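Local coordinates for probable tRNA pseudouridine synthase D (Methanosarcina mazei, PDB 1Z2Z), which probably converts the uridine at position 13 of transfer RNAs to pseudouridine, as a member of the TruD family, at residues Asn193-Ala198 / Asn250-Ser255; Ala203-Glu208 / Ala216-Lys221. All coordinates share one frame; numbering follows the deposited sequence.

Both interactions belong to the helical part of the TruD region, and the helix 194-202 ties them together: interaction 1 uses its first turn, while interaction 2 starts at Ala203, just past its last residue. Along the chain, the short loop that interaction 2 closes falls within the longer, largely helical excursion that separates the two segments of interaction 1. The centres of the two contacts lie about 17 Å apart, and their nearest atoms come to about 5 Å without touching. Both stand well out from the middle of the chain, with centres about 29 Å and 24 Å from it, and away from Asp86, the predicted nucleophile.

Interaction 1: Asn193-Ala198 / Asn250-Ser255; sequences NFEKAA and NPEDYS
Tyr254 overlaps the first turn of the helix 194-202: at the base of the side chain its CB lies 3.2 Å from Phe194 O, and farther out CD1 of its ring comes to 3.9 Å from Ala198 CB. With chi1 at -56°, CG stands beside the backbone N and anti to the carbonyl carbon, which sends the ring alongside the helix. Ala198, one turn beyond Phe194, suits this place because its methyl makes a small apolar contact and lets the ring lie close to the helix. The same Phe194 O accepts the helical bond from Ala198 N.

Glu195 starts with CG anti to its backbone N and bends at chi2 (96°), so that its carboxylate comes obliquely to the other end of the tyrosine, the two planes 64° apart. OE2 lies near CE2 of Tyr254. The phenol oxygen has its own partner, giving a hydrogen bond of 2.8 Å from Tyr254 OH to Glu252 OE1, nearly along the C-O axis of that carboxylate. Glu195 OE2 and Glu252 OE2 are 4.3 Å apart, a closeness of like charges that might raise the pKa of one of them. A type II turn, Asn250 to Asp253, precedes the tyrosine. On the other flank, Phe194 CD2 meets Ser255 CA at 3.6 Å.

The contact thus joins the helix 194-202 to the loop between helices 238-249 and 263-287, while Phe194 also touches Ile189 of the helix 182-191.

Interaction 2: Ala203-Glu208 / Ala216-Lys221; sequences AEPFPE and ARQFVK
Glu204 and Lys221 run side by side and point the same way, whereas Pro205 lies across the lysine at about a right angle. The lysine leaves the helix with CG anti to its backbone N (chi1 178°) and stays extended until chi4, where it bends at -65°. Its methylenes cover the start of the loop, CD coming within 3.6 Å of Pro205 CD, and its amino group forms a long salt bridge, NZ to Glu204 OE1 at 3.9 Å. A long, flexible side chain suits this double task. An alanine here would remove the methylenes beyond CB and the ammonium, and would probably leave Pro205 less well covered and Glu204 without this charge partner.

Pro205 also crosses Gln218 obliquely, CG to CG at 3.6 Å; its rigid ring gives the helix a compact apolar surface. Ala203, the first residue to leave helical geometry after the helix 194-202, sets its CB 3.3 Å from Arg217 O and 3.8 Å from Val220 CG2, a spot suited to a small side chain. The extended Arg217 passes the backbone of Ala203 and Glu204, its CD 3.7 Å from Glu204 O, while its guanidinium makes salt bridges to Glu240 and Glu209.

This short return packs the loop after the helix 194-202 against the helix 213-223, with Glu240 reaching in from the helix 238-249.

Interaction 1: Asn193-Ala198 / Asn250-Ser255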
ATOM      1  N   ASN A 193      -5.074 -23.196  12.808  1.00 69.48           N
ATOM      2  CA  ASN A 193      -6.407 -22.818  13.257  1.00 71.10           C
ATOM      3  C   ASN A 193      -7.276 -22.246  12.148  1.00 71.69           C
ATOM      4  O   ASN A 193      -6.921 -21.249  11.523  1.00 72.09           O
ATOM      5  CB  ASN A 193      -6.309 -21.792  14.375  1.00 71.72           C
ATOM      6  CG  ASN A 193      -5.641 -22.344  15.598  1.00 73.76           C
ATOM      7  OD1 ASN A 193      -6.179 -23.231  16.265  1.00 75.66           O
ATOM      8  ND2 ASN A 193      -4.453 -21.833  15.903  1.00 74.21           N
ATOM      9  N   PHE A 194      -8.413 -22.881  11.897  1.00 72.06           N
ATOM     10  CA  PHE A 194      -9.323 -22.373  10.883  1.00 72.43           C
ATOM     11  C   PHE A 194     -10.584 -21.839  11.541  1.00 72.52           C
ATOM     12  O   PHE A 194     -11.381 -21.147  10.911  1.00 71.34           O
ATOM     13  CB  PHE A 194      -9.664 -23.456   9.860  1.00 72.64           C
ATOM     14  CG  PHE A 194      -8.636 -23.591   8.776  1.00 72.72           C
ATOM     15  CD1 PHE A 194      -7.418 -24.211   9.027  1.00 72.84           C
ATOM     16  CD2 PHE A 194      -8.882 -23.081   7.505  1.00 72.67           C
ATOM     17  CE1 PHE A 194      -6.454 -24.314   8.030  1.00 73.01           C
ATOM     18  CE2 PHE A 194      -7.925 -23.178   6.502  1.00 73.25           C
ATOM     19  CZ  PHE A 194      -6.711 -23.799   6.764  1.00 73.36           C
ATOM     20  N   GLU A 195     -10.739 -22.161  12.823  1.00 73.55           N
ATOM     21  CA  GLU A 195     -11.873 -21.715  13.625  1.00 74.01           C
ATOM     22  C   GLU A 195     -11.718 -20.219  13.889  1.00 73.99           C
ATOM     23  O   GLU A 195     -12.702 -19.483  13.986  1.00 73.85           O
ATOM     24  CB  GLU A 195     -11.891 -22.455  14.964  1.00 74.56           C
ATOM     25  CG  GLU A 195     -13.012 -22.020  15.896  1.00 75.80           C
ATOM     26  CD  GLU A 195     -14.225 -22.915  15.795  1.00 76.84           C
ATOM     27  OE1 GLU A 195     -15.340 -22.465  16.150  1.00 76.75           O
ATOM     28  OE2 GLU A 195     -14.056 -24.079  15.371  1.00 77.73           O
ATOM     29  N   LYS A 196     -10.467 -19.783  14.015  1.00 73.34           N
ATOM     30  CA  LYS A 196     -10.160 -18.385  14.273  1.00 73.02           C
ATOM     31  C   LYS A 196      -9.959 -17.598  12.981  1.00 71.57           C
ATOM     32  O   LYS A 196     -10.437 -16.472  12.858  1.00 71.93           O
ATOM     33  CB  LYS A 196      -8.909 -18.273  15.157  1.00 74.47           C
ATOM     34  CG  LYS A 196      -9.047 -18.968  16.517  1.00 76.89           C
ATOM     35  CD  LYS A 196     -10.230 -18.408  17.312  1.00 78.19           C
ATOM     36  CE  LYS A 196     -10.480 -19.182  18.599  1.00 78.11           C
ATOM     37  NZ  LYS A 196     -11.653 -18.644  19.350  1.00 76.99           N
ATOM     38  N   ALA A 197      -9.259 -18.190  12.019  1.00 69.63           N
ATOM     39  CA  ALA A 197      -9.008 -17.528  10.741  1.00 68.38           C
ATOM     40  C   ALA A 197     -10.315 -17.185  10.034  1.00 67.57           C
ATOM     41  O   ALA A 197     -10.418 -16.156   9.363  1.00 67.39           O
ATOM     42  CB  ALA A 197      -8.151 -18.415   9.844  1.00 67.93           C
ATOM     43  N   ALA A 198     -11.313 -18.050  10.183  1.00 66.35           N
ATOM     44  CA  ALA A 198     -12.605 -17.822   9.556  1.00 64.96           C
ATOM     45  C   ALA A 198     -13.408 -16.805  10.350  1.00 64.22           C
ATOM     46  O   ALA A 198     -14.055 -15.932   9.776  1.00 64.92           O
ATOM     47  CB  ALA A 198     -13.372 -19.124   9.450  1.00 65.32           C
ATOM     48  N   ASN A 250     -22.901 -26.718   6.179  1.00 73.91           N
ATOM     49  CA  ASN A 250     -21.697 -27.441   6.550  1.00 73.87           C
ATOM     50  C   ASN A 250     -21.122 -26.907   7.866  1.00 73.67           C
ATOM     51  O   ASN A 250     -20.147 -26.153   7.858  1.00 72.75           O
ATOM     52  CB  ASN A 250     -20.657 -27.303   5.433  1.00 74.68           C
ATOM     53  CG  ASN A 250     -21.178 -27.772   4.078  1.00 75.40           C
ATOM     54  OD1 ASN A 250     -20.495 -27.633   3.066  1.00 75.73           O
ATOM     55  ND2 ASN A 250     -22.384 -28.333   4.056  1.00 75.74           N
ATOM     56  N   PRO A 251     -21.711 -27.302   9.014  1.00 73.41           N
ATOM     57  CA  PRO A 251     -21.256 -26.862  10.336  1.00 74.42           C
ATOM     58  C   PRO A 251     -19.826 -27.270  10.707  1.00 75.89           C
ATOM     59  O   PRO A 251     -19.400 -28.401  10.458  1.00 76.15           O
ATOM     60  CB  PRO A 251     -22.290 -27.474  11.274  1.00 73.74           C
ATOM     61  CG  PRO A 251     -22.643 -28.737  10.570  1.00 73.48           C
ATOM     62  CD  PRO A 251     -22.816 -28.265   9.151  1.00 72.86           C
ATOM     63  N   GLU A 252     -19.100 -26.334  11.315  1.00 76.92           N
ATOM     64  CA  GLU A 252     -17.719 -26.550  11.736  1.00 77.50           C
ATOM     65  C   GLU A 252     -16.795 -26.774  10.547  1.00 77.34           C
ATOM     66  O   GLU A 252     -15.687 -27.279  10.709  1.00 78.23           O
ATOM     67  CB  GLU A 252     -17.627 -27.750  12.683  1.00 78.66           C
ATOM     68  CG  GLU A 252     -18.424 -27.600  13.972  1.00 81.58           C
ATOM     69  CD  GLU A 252     -17.949 -26.443  14.835  1.00 82.77           C
ATOM     70  OE1 GLU A 252     -18.118 -25.275  14.421  1.00 83.37           O
ATOM     71  OE2 GLU A 252     -17.401 -26.703  15.928  1.00 83.48           O
ATOM     72  N   ASP A 253     -17.247 -26.395   9.354  1.00 76.60           N
ATOM     73  CA  ASP A 253     -16.439 -26.576   8.152  1.00 75.94           C
ATOM     74  C   ASP A 253     -15.683 -25.295   7.807  1.00 75.53           C
ATOM     75  O   ASP A 253     -15.645 -24.861   6.650  1.00 75.21           O
ATOM     76  CB  ASP A 253     -17.325 -27.007   6.978  1.00 76.28           C
ATOM     77  CG  ASP A 253     -16.540 -27.713   5.879  1.00 76.81           C
ATOM     78  OD1 ASP A 253     -15.787 -28.662   6.196  1.00 77.13           O
ATOM     79  OD2 ASP A 253     -16.684 -27.332   4.697  1.00 77.03           O
ATOM     80  N   TYR A 254     -15.085 -24.696   8.832  1.00 74.52           N
ATOM     81  CA  TYR A 254     -14.313 -23.474   8.671  1.00 73.42           C
ATOM     82  C   TYR A 254     -13.184 -23.701   7.669  1.00 72.64           C
ATOM     83  O   TYR A 254     -12.754 -22.775   6.982  1.00 72.55           O
ATOM     84  CB  TYR A 254     -13.744 -23.042  10.024  1.00 72.78           C
ATOM     85  CG  TYR A 254     -14.804 -22.868  11.086  1.00 73.17           C
ATOM     86  CD1 TYR A 254     -15.720 -21.820  11.023  1.00 73.05           C
ATOM     87  CD2 TYR A 254     -14.923 -23.780  12.131  1.00 74.03           C
ATOM     88  CE1 TYR A 254     -16.735 -21.690  11.976  1.00 73.89           C
ATOM     89  CE2 TYR A 254     -15.931 -23.660  13.086  1.00 73.77           C
ATOM     90  CZ  TYR A 254     -16.831 -22.617  13.005  1.00 73.92           C
ATOM     91  OH  TYR A 254     -17.824 -22.512  13.951  1.00 74.53           O
ATOM     92  N   SER A 255     -12.707 -24.939   7.577  1.00 72.10           N
ATOM     93  CA  SER A 255     -11.625 -25.248   6.649  1.00 71.61           C
ATOM     94  C   SER A 255     -11.996 -24.888   5.215  1.00 70.05           C
ATOM     95  O   SER A 255     -11.233 -24.212   4.527  1.00 68.77           O
ATOM     96  CB  SER A 255     -11.234 -26.736   6.741  1.00 72.56           C
ATOM     97  OG  SER A 255     -12.355 -27.605   6.640  1.00 73.44           O
TER

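Interaction 2: Ala203-Glu208 / Ala216-Lys221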
ATOM      1  N   ALA A 203     -16.490 -12.294  11.487  1.00 59.91           N
ATOM      2  CA  ALA A 203     -16.815 -11.372  12.574  1.00 59.53           C
ATOM      3  C   ALA A 203     -15.631 -10.439  12.856  1.00 59.94           C
ATOM      4  O   ALA A 203     -14.981  -9.964  11.929  1.00 61.02           O
ATOM      5  CB  ALA A 203     -17.177 -12.159  13.829  1.00 59.20           C
ATOM      6  N   GLU A 204     -15.354 -10.175  14.130  1.00 59.69           N
ATOM      7  CA  GLU A 204     -14.241  -9.300  14.512  1.00 60.20           C
ATOM      8  C   GLU A 204     -14.432  -7.858  14.063  1.00 60.21           C
ATOM      9  O   GLU A 204     -13.934  -7.452  13.014  1.00 59.38           O
ATOM     10  CB  GLU A 204     -12.922  -9.806  13.931  1.00 59.90           C
ATOM     11  CG  GLU A 204     -11.741  -8.923  14.311  1.00 58.85           C
ATOM     12  CD  GLU A 204     -11.033  -9.395  15.569  1.00 56.71           C
ATOM     13  OE1 GLU A 204     -11.713  -9.866  16.510  1.00 53.48           O
ATOM     14  OE2 GLU A 204      -9.791  -9.282  15.609  1.00 55.88           O
ATOM     15  N   PRO A 205     -15.129  -7.055  14.875  1.00 61.41           N
ATOM     16  CA  PRO A 205     -15.407  -5.645  14.589  1.00 62.33           C
ATOM     17  C   PRO A 205     -14.225  -4.712  14.835  1.00 63.73           C
ATOM     18  O   PRO A 205     -13.371  -4.989  15.673  1.00 64.61           O
ATOM     19  CB  PRO A 205     -16.562  -5.346  15.524  1.00 62.65           C
ATOM     20  CG  PRO A 205     -16.175  -6.131  16.742  1.00 61.76           C
ATOM     21  CD  PRO A 205     -15.758  -7.458  16.148  1.00 61.78           C
ATOM     22  N   PHE A 206     -14.182  -3.604  14.101  1.00 64.96           N
ATOM     23  CA  PHE A 206     -13.118  -2.621  14.262  1.00 66.45           C
ATOM     24  C   PHE A 206     -13.684  -1.225  14.520  1.00 68.22           C
ATOM     25  O   PHE A 206     -14.764  -0.883  14.034  1.00 68.04           O
ATOM     26  CB  PHE A 206     -12.207  -2.589  13.030  1.00 66.55           C
ATOM     27  CG  PHE A 206     -11.087  -3.599  13.072  1.00 66.32           C
ATOM     28  CD1 PHE A 206      -9.881  -3.334  12.433  1.00 65.37           C
ATOM     29  CD2 PHE A 206     -11.238  -4.814  13.746  1.00 66.01           C
ATOM     30  CE1 PHE A 206      -8.841  -4.254  12.467  1.00 64.75           C
ATOM     31  CE2 PHE A 206     -10.204  -5.743  13.785  1.00 64.91           C
ATOM     32  CZ  PHE A 206      -9.001  -5.462  13.144  1.00 64.83           C
ATOM     33  N   PRO A 207     -12.949  -0.394  15.281  1.00 70.07           N
ATOM     34  CA  PRO A 207     -13.375   0.968  15.614  1.00 70.94           C
ATOM     35  C   PRO A 207     -13.541   1.892  14.417  1.00 72.04           C
ATOM     36  O   PRO A 207     -13.920   3.048  14.574  1.00 72.74           O
ATOM     37  CB  PRO A 207     -12.280   1.443  16.565  1.00 70.73           C
ATOM     38  CG  PRO A 207     -11.071   0.768  16.024  1.00 70.68           C
ATOM     39  CD  PRO A 207     -11.578  -0.637  15.771  1.00 70.97           C
ATOM     40  N   GLU A 208     -13.259   1.382  13.224  1.00 73.79           N
ATOM     41  CA  GLU A 208     -13.378   2.174  12.007  1.00 74.85           C
ATOM     42  C   GLU A 208     -14.772   2.027  11.405  1.00 75.60           C
ATOM     43  O   GLU A 208     -15.297   2.947  10.783  1.00 75.51           O
ATOM     44  CB  GLU A 208     -12.354   1.704  10.978  1.00 75.29           C
ATOM     45  CG  GLU A 208     -12.272   2.594   9.761  1.00 75.37           C
ATOM     46  CD  GLU A 208     -11.278   3.705   9.961  1.00 76.21           C
ATOM     47  OE1 GLU A 208     -11.244   4.260  11.081  1.00 75.97           O
ATOM     48  OE2 GLU A 208     -10.534   4.021   9.003  1.00 76.91           O
ATOM     49  N   ALA A 216     -22.822  -6.011  14.310  1.00 59.78           N
ATOM     50  CA  ALA A 216     -23.296  -7.190  13.601  1.00 58.67           C
ATOM     51  C   ALA A 216     -22.252  -8.296  13.744  1.00 57.74           C
ATOM     52  O   ALA A 216     -22.594  -9.447  14.012  1.00 56.43           O
ATOM     53  CB  ALA A 216     -23.517  -6.864  12.138  1.00 58.82           C
ATOM     54  N   ARG A 217     -20.982  -7.928  13.563  1.00 57.75           N
ATOM     55  CA  ARG A 217     -19.852  -8.855  13.672  1.00 57.35           C
ATOM     56  C   ARG A 217     -19.675  -9.273  15.118  1.00 57.49           C
ATOM     57  O   ARG A 217     -19.457 -10.444  15.420  1.00 58.67           O
ATOM     58  CB  ARG A 217     -18.557  -8.192  13.186  1.00 56.72           C
ATOM     59  CG  ARG A 217     -18.534  -7.852  11.702  1.00 55.19           C
ATOM     60  CD  ARG A 217     -17.242  -7.150  11.329  1.00 55.93           C
ATOM     61  NE  ARG A 217     -17.260  -6.641   9.957  1.00 57.90           N
ATOM     62  CZ  ARG A 217     -17.092  -7.386   8.870  1.00 57.73           C
ATOM     63  NH1 ARG A 217     -16.884  -8.692   8.980  1.00 58.40           N
ATOM     64  NH2 ARG A 217     -17.134  -6.827   7.668  1.00 56.81           N
ATOM     65  N   GLN A 218     -19.760  -8.297  16.010  1.00 57.11           N
ATOM     66  CA  GLN A 218     -19.629  -8.545  17.434  1.00 56.88           C
ATOM     67  C   GLN A 218     -20.648  -9.589  17.871  1.00 57.08           C
ATOM     68  O   GLN A 218     -20.371 -10.412  18.740  1.00 58.43           O
ATOM     69  CB  GLN A 218     -19.881  -7.252  18.205  1.00 56.61           C
ATOM     70  CG  GLN A 218     -18.746  -6.838  19.111  1.00 56.53           C
ATOM     71  CD  GLN A 218     -18.321  -7.952  20.030  1.00 54.79           C
ATOM     72  OE1 GLN A 218     -19.148  -8.722  20.508  1.00 54.69           O
ATOM     73  NE2 GLN A 218     -17.028  -8.038  20.293  1.00 55.01           N
ATOM     74  N   PHE A 219     -21.829  -9.551  17.262  1.00 56.33           N
ATOM     75  CA  PHE A 219     -22.883 -10.486  17.611  1.00 55.46           C
ATOM     76  C   PHE A 219     -22.478 -11.923  17.365  1.00 56.08           C
ATOM     77  O   PHE A 219     -22.384 -12.718  18.297  1.00 56.51           O
ATOM     78  CB  PHE A 219     -24.155 -10.198  16.818  1.00 55.89           C
ATOM     79  CG  PHE A 219     -25.304 -11.100  17.180  1.00 56.99           C
ATOM     80  CD1 PHE A 219     -26.080 -10.844  18.299  1.00 58.27           C
ATOM     81  CD2 PHE A 219     -25.597 -12.222  16.411  1.00 58.29           C
ATOM     82  CE1 PHE A 219     -27.123 -11.700  18.658  1.00 58.99           C
ATOM     83  CE2 PHE A 219     -26.638 -13.081  16.765  1.00 57.00           C
ATOM     84  CZ  PHE A 219     -27.401 -12.814  17.883  1.00 57.23           C
ATOM     85  N   VAL A 220     -22.241 -12.264  16.104  1.00 56.16           N
ATOM     86  CA  VAL A 220     -21.870 -13.631  15.767  1.00 56.53           C
ATOM     87  C   VAL A 220     -20.488 -14.019  16.268  1.00 56.63           C
ATOM     88  O   VAL A 220     -20.110 -15.186  16.207  1.00 56.63           O
ATOM     89  CB  VAL A 220     -21.929 -13.868  14.240  1.00 56.75           C
ATOM     90  CG1 VAL A 220     -23.311 -13.520  13.729  1.00 57.48           C
ATOM     91  CG2 VAL A 220     -20.857 -13.050  13.527  1.00 54.76           C
ATOM     92  N   LYS A 221     -19.738 -13.044  16.769  1.00 56.88           N
ATOM     93  CA  LYS A 221     -18.392 -13.295  17.272  1.00 57.02           C
ATOM     94  C   LYS A 221     -18.413 -13.967  18.641  1.00 56.83           C
ATOM     95  O   LYS A 221     -17.439 -14.595  19.052  1.00 55.91           O
ATOM     96  CB  LYS A 221     -17.621 -11.977  17.332  1.00 57.40           C
ATOM     97  CG  LYS A 221     -16.216 -12.058  17.883  1.00 56.43           C
ATOM     98  CD  LYS A 221     -15.449 -10.832  17.427  1.00 57.33           C
ATOM     99  CE  LYS A 221     -14.058 -10.785  18.008  1.00 56.54           C
ATOM    100  NZ  LYS A 221     -14.130 -10.628  19.477  1.00 57.30           N
TER